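Local coordinates for protein Xaa-Pro dipeptidase (Lactobacillus brevis, PDB 3I7M) that is the N-terminal, creatinase/prolidase-type domain of a probable manganese-dependent metallopeptidase of family M24B, thought to act as a dipeptidase on Xaa-Pro substrates, at residues Thr21-Asn25 against Pro26-Glu30; Leu128-Thr131 against Ser132-His136. All coordinates share one frame; numbering follows the deposited sequence. Where two conformers were deposited one is given.

Interaction 1 (Thr21-Asn25 against Pro26-Glu30); sequences TYLSN and PKTIE
Asn25 meets Lys27 in an N-cap, placed where strand 20-23 of the creatinase/prolidase N-terminal domain hands over to helix 26-33. Asn25 OD1 accepts from Lys27 N at 3.1 Å, with the donor standing 52° out of the carbonyl plane and an N-H...O angle of 146°, so the bond is bent and uses no lone-pair direction. The carboxamide reaches this first-turn N-H because CG lies opposite the backbone N (chi1 -175°). Pro26, next in the chain, has no N-H to satisfy. The main-chain oxygen of Asn25 accepts from Ile29 N at 3.0 Å, an i to i+4 bond nearly in line with the C=O. An alanine in place of Asn25 would probably leave Lys27 N without its capping acceptor and the helix start less firmly fixed. Outside the turn, Glu105 serves three further groups: its OE1 accepts from the backbone N of both Ser24 and Asn25, and its OE2 pairs with Thr28 OG1, whereas Ser24 OG bonds to Gln108. The CD1 methyl of Ile29 lies against the backbone carbonyl of Leu23, 3.9 Å from Leu23 O. Apolar contact is slight: Leu23 and Thr28 cross at about a right angle, bringing Leu23 CD1 to 4.1 Å from Thr28 CG2.

Interaction 2 (Leu128-Thr131 against Ser132-His136); sequences LDIT and SFIEH
Ile134 N bonds to Ile130 O at 2.9 Å, almost straight and nearly in line with the C=O, and Glu135 N to Thr131 O at 3.0 Å; these two i to i+4 bonds carry the chain into the helix residues Ser132 to His136. Just before them Thr131 is linked to Asp129 twice, both bonds ending on Asp129 OD1. Thr131 OG1 donates over 2.7 Å to Asp129 OD1 on its syn side, 18° out of the carboxylate plane. Thr131 N, at 3.0 Å from the same Asp129 OD1, comes from well above that plane, 54° out. The hydroxyl can share the acceptor because OG1 sits beside its own backbone N (chi1 -67°). Lys106 N also bonds to Asp129 OD1 and Gly107 N to Thr131 OG1, tying the turn to the loop after strand 101-104. Two waters extend the capping: one bridges Asp129 O to Phe133 N, and the other accepts from Ser132 N while reaching Asp129 O weakly. Farther out, Ile130 CG1 packs on Phe133 CB at 3.9 Å and on Ile134 CG1 at 4.0 Å; Ile130 slants across both side chains. Ile9 touches all three of these residues, and the Phe133 ring meets that of Trp12, placing helix 5-15 against this apolar side. The aspartate bond to Thr131 N is a capping interaction at a helix N-terminus, here where the edge strand 125-129 runs into helix 131-136 of the creatinase/prolidase N-terminal domain.

How the interactions relate
Both contacts are strand-to-helix turns at strands of one mixed sheet, but interaction 1 leaves the inner strand 20-23 and is partly buried, about 7 Å from the centre of the chain to its own centre, whereas interaction 2 leaves the edge strand 125-129 at the surface, about 14 Å out. Consistent with their depth, protein carboxylate and amide groups meet donors of interaction 1, while interaction 2 adds water. Strand 101-104 lies between the two strands, and the loop that follows it supplies polar partners to both. The contacts also touch directly: Ile130 CG2 packs on Leu23 CD2 at 3.8 Å, and Thr28 OG1 lies 3.6 Å from Ile134 CG2, so the two helix starts are neighbours.

Interaction 1 (Thr21-Asn25 against Pro26-Glu30)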
loop_
_atom_site.group_PDB
_atom_site.type_symbol
_atom_site.label_atom_id
_atom_site.label_comp_id
_atom_site.label_asym_id
_atom_site.label_seq_id
_atom_site.Cartn_x
_atom_site.Cartn_y
_atom_site.Cartn_z
ATOM N N THR A 21 -3.912 2.611 4.884
ATOM C CA THR A 21 -3.911 1.171 4.664
ATOM C C THR A 21 -2.818 0.847 3.658
ATOM O O THR A 21 -2.802 1.463 2.576
ATOM C CB THR A 21 -5.264 0.760 4.198
ATOM O OG1 THR A 21 -6.174 0.881 5.310
ATOM C CG2 THR A 21 -5.279 -0.672 3.741
ATOM N N TYR A 22 -1.977 -0.132 3.985
ATOM C CA TYR A 22 -0.864 -0.557 3.113
ATOM C C TYR A 22 -1.220 -1.919 2.601
ATOM O O TYR A 22 -1.226 -2.893 3.391
ATOM C CB TYR A 22 0.414 -0.550 3.943
ATOM C CG TYR A 22 1.619 -0.996 3.148
ATOM C CD1 TYR A 22 2.395 -0.056 2.488
ATOM C CD2 TYR A 22 2.051 -2.285 3.184
ATOM C CE1 TYR A 22 3.485 -0.470 1.735
ATOM C CE2 TYR A 22 3.177 -2.710 2.417
ATOM C CZ TYR A 22 3.869 -1.758 1.761
ATOM O OH TYR A 22 4.962 -2.167 0.977
ATOM N N LEU A 23 -1.545 -2.054 1.310
ATOM C CA LEU A 23 -1.920 -3.338 0.665
ATOM C C LEU A 23 -0.693 -3.896 -0.055
ATOM O O LEU A 23 -0.026 -3.150 -0.824
ATOM C CB LEU A 23 -3.032 -3.086 -0.304
ATOM C CG LEU A 23 -4.318 -2.583 0.345
ATOM C CD1 LEU A 23 -5.326 -2.335 -0.789
ATOM C CD2 LEU A 23 -4.881 -3.473 1.436
ATOM N N SER A 24 -0.398 -5.146 0.262
ATOM C CA SER A 24 0.792 -5.853 -0.262
ATOM C C SER A 24 0.474 -7.161 -0.942
ATOM O O SER A 24 1.409 -7.772 -1.520
ATOM C CB SER A 24 1.753 -6.102 0.916
ATOM O OG SER A 24 1.093 -6.843 1.954
ATOM N N ASN A 25 -0.732 -7.702 -0.783
ATOM C CA ASN A 25 -1.057 -9.017 -1.325
ATOM C C ASN A 25 -1.232 -8.872 -2.839
ATOM O O ASN A 25 -2.098 -8.142 -3.238
ATOM C CB ASN A 25 -2.303 -9.577 -0.618
ATOM C CG ASN A 25 -2.662 -10.964 -1.012
ATOM O OD1 ASN A 25 -2.124 -11.533 -1.990
ATOM N ND2 ASN A 25 -3.533 -11.554 -0.245
ATOM N N PRO A 26 -0.404 -9.580 -3.638
ATOM C CA PRO A 26 -0.574 -9.391 -5.088
ATOM C C PRO A 26 -2.010 -9.736 -5.536
ATOM O O PRO A 26 -2.478 -9.159 -6.509
ATOM C CB PRO A 26 0.417 -10.357 -5.704
ATOM C CG PRO A 26 1.404 -10.700 -4.613
ATOM C CD PRO A 26 0.727 -10.460 -3.297
ATOM N N LYS A 27 -2.665 -10.672 -4.881
ATOM C CA LYS A 27 -4.085 -11.013 -5.238
ATOM C C LYS A 27 -4.995 -9.847 -4.968
ATOM O O LYS A 27 -5.934 -9.581 -5.718
ATOM C CB LYS A 27 -4.552 -12.225 -4.479
ATOM C CG LYS A 27 -3.814 -13.550 -4.809
ATOM C CD LYS A 27 -4.225 -14.174 -6.157
ATOM C CE LYS A 27 -3.331 -15.393 -6.518
ATOM N NZ LYS A 27 -3.560 -15.967 -7.917
ATOM N N THR A 28 -4.763 -9.100 -3.879
ATOM C CA THR A 28 -5.560 -7.925 -3.610
ATOM C C THR A 28 -5.292 -6.836 -4.639
ATOM O O THR A 28 -6.222 -6.196 -5.138
ATOM C CB THR A 28 -5.219 -7.388 -2.210
ATOM O OG1 THR A 28 -5.443 -8.452 -1.310
ATOM C CG2 THR A 28 -6.093 -6.186 -1.861
ATOM N N ILE A 29 -4.028 -6.598 -4.984
ATOM C CA ILE A 29 -3.691 -5.591 -5.968
ATOM C C ILE A 29 -4.302 -5.940 -7.339
ATOM O O ILE A 29 -4.850 -5.044 -7.978
ATOM C CB ILE A 29 -2.154 -5.337 -5.983
ATOM C CG1 ILE A 29 -1.781 -4.695 -4.640
ATOM C CG2 ILE A 29 -1.719 -4.451 -7.181
ATOM C CD1 ILE A 29 -0.275 -4.561 -4.413
ATOM N N GLU A 30 -4.273 -7.211 -7.667
ATOM C CA GLU A 30 -4.903 -7.651 -8.948
ATOM C C GLU A 30 -6.396 -7.403 -8.880
ATOM O O GLU A 30 -7.008 -6.959 -9.873
ATOM C CB GLU A 30 -4.615 -9.112 -9.237
ATOM C CG GLU A 30 -5.137 -9.535 -10.629
ATOM C CD GLU A 30 -4.726 -10.919 -11.039
ATOM O OE1 GLU A 30 -4.134 -11.679 -10.237
ATOM O OE2 GLU A 30 -5.053 -11.277 -12.202
#

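Interaction 2 (Leu128-Thr131 against Ser132-His136)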
loop_
_atom_site.group_PDB
_atom_site.type_symbol
_atom_site.label_atom_id
_atom_site.label_comp_id
_atom_site.label_asym_id
_atom_site.label_seq_id
_atom_site.Cartn_x
_atom_site.Cartn_y
_atom_site.Cartn_z
ATOM N N LEU A 128 -4.048 -2.977 13.151
ATOM C CA LEU A 128 -5.232 -3.156 12.310
ATOM C C LEU A 128 -4.960 -4.158 11.163
ATOM O O LEU A 128 -3.914 -4.077 10.499
ATOM C CB LEU A 128 -5.627 -1.838 11.669
ATOM C CG LEU A 128 -6.229 -0.782 12.587
ATOM C CD1 LEU A 128 -6.394 0.520 11.826
ATOM C CD2 LEU A 128 -7.574 -1.180 13.153
ATOM N N ASP A 129 -5.893 -5.060 10.898
ATOM C CA ASP A 129 -5.765 -6.119 9.918
ATOM C C ASP A 129 -6.941 -5.984 8.984
ATOM O O ASP A 129 -8.081 -6.090 9.388
ATOM C CB ASP A 129 -5.724 -7.483 10.605
ATOM C CG ASP A 129 -5.334 -8.599 9.681
ATOM O OD1 ASP A 129 -5.109 -8.351 8.489
ATOM O OD2 ASP A 129 -5.216 -9.732 10.193
ATOM N N ILE A 130 -6.654 -5.742 7.712
ATOM C CA ILE A 130 -7.679 -5.649 6.670
ATOM C C ILE A 130 -7.902 -6.971 5.938
ATOM O O ILE A 130 -8.769 -7.043 5.061
ATOM C CB ILE A 130 -7.394 -4.474 5.696
ATOM C CG1 ILE A 130 -8.638 -4.005 4.964
ATOM C CG2 ILE A 130 -6.183 -4.794 4.770
ATOM C CD1 ILE A 130 -8.449 -2.716 4.212
ATOM N N THR A 131 -7.219 -8.037 6.394
ATOM C CA THR A 131 -7.304 -9.351 5.731
ATOM C C THR A 131 -8.769 -9.797 5.532
ATOM O O THR A 131 -9.180 -10.116 4.426
ATOM C CB THR A 131 -6.523 -10.397 6.512
ATOM O OG1 THR A 131 -5.141 -10.059 6.429
ATOM C CG2 THR A 131 -6.748 -11.833 5.884
ATOM N N SER A 132 -9.544 -9.793 6.616
ATOM C CA SER A 132 -10.913 -10.276 6.567
ATOM C C SER A 132 -11.795 -9.392 5.672
ATOM O O SER A 132 -12.658 -9.901 4.905
ATOM C CB SER A 132 -11.486 -10.341 7.974
ATOM O OG SER A 132 -12.847 -10.673 7.911
ATOM N N PHE A 133 -11.647 -8.063 5.794
ATOM C CA PHE A 133 -12.424 -7.099 4.990
ATOM C C PHE A 133 -12.180 -7.352 3.455
ATOM O O PHE A 133 -13.116 -7.459 2.621
ATOM C CB PHE A 133 -12.150 -5.667 5.351
ATOM C CG PHE A 133 -12.899 -4.645 4.474
ATOM C CD1 PHE A 133 -14.219 -4.293 4.737
ATOM C CD2 PHE A 133 -12.294 -4.032 3.402
ATOM C CE1 PHE A 133 -14.905 -3.393 3.917
ATOM C CE2 PHE A 133 -12.962 -3.125 2.610
ATOM C CZ PHE A 133 -14.278 -2.802 2.873
ATOM N N ILE A 134 -10.908 -7.513 3.087
ATOM C CA ILE A 134 -10.566 -7.773 1.692
ATOM C C ILE A 134 -11.172 -9.131 1.284
ATOM O O ILE A 134 -11.654 -9.289 0.145
ATOM C CB ILE A 134 -9.034 -7.763 1.476
ATOM C CG1 ILE A 134 -8.397 -6.385 1.719
ATOM C CG2 ILE A 134 -8.712 -8.404 0.077
ATOM C CD1 ILE A 134 -8.963 -5.213 0.950
ATOM N N GLU A 135 -11.103 -10.136 2.152
ATOM C CA GLU A 135 -11.606 -11.509 1.877
ATOM C C GLU A 135 -13.094 -11.447 1.493
ATOM O O GLU A 135 -13.578 -12.182 0.589
ATOM C CB GLU A 135 -11.477 -12.368 3.150
ATOM C CG GLU A 135 -10.613 -13.613 3.075
ATOM C CD GLU A 135 -9.927 -13.970 4.424
ATOM O OE1 GLU A 135 -8.821 -14.563 4.404
ATOM O OE2 GLU A 135 -10.492 -13.678 5.510
ATOM N N HIS A 136 -13.850 -10.583 2.193
ATOM C CA HIS A 136 -15.320 -10.477 2.025
ATOM C C HIS A 136 -15.795 -9.575 0.930
ATOM O O HIS A 136 -16.978 -9.626 0.574
ATOM C CB HIS A 136 -16.040 -10.046 3.321
ATOM C CG HIS A 136 -15.770 -10.956 4.468
ATOM N ND1 HIS A 136 -15.672 -10.505 5.767
ATOM C CD2 HIS A 136 -15.519 -12.286 4.503
ATOM C CE1 HIS A 136 -15.403 -11.530 6.558
ATOM N NE2 HIS A 136 -15.307 -12.620 5.815
HETATM O O HOH W 1 -10.496 -6.916 8.296
HETATM O O HOH W 2 -8.511 -9.427 9.259
#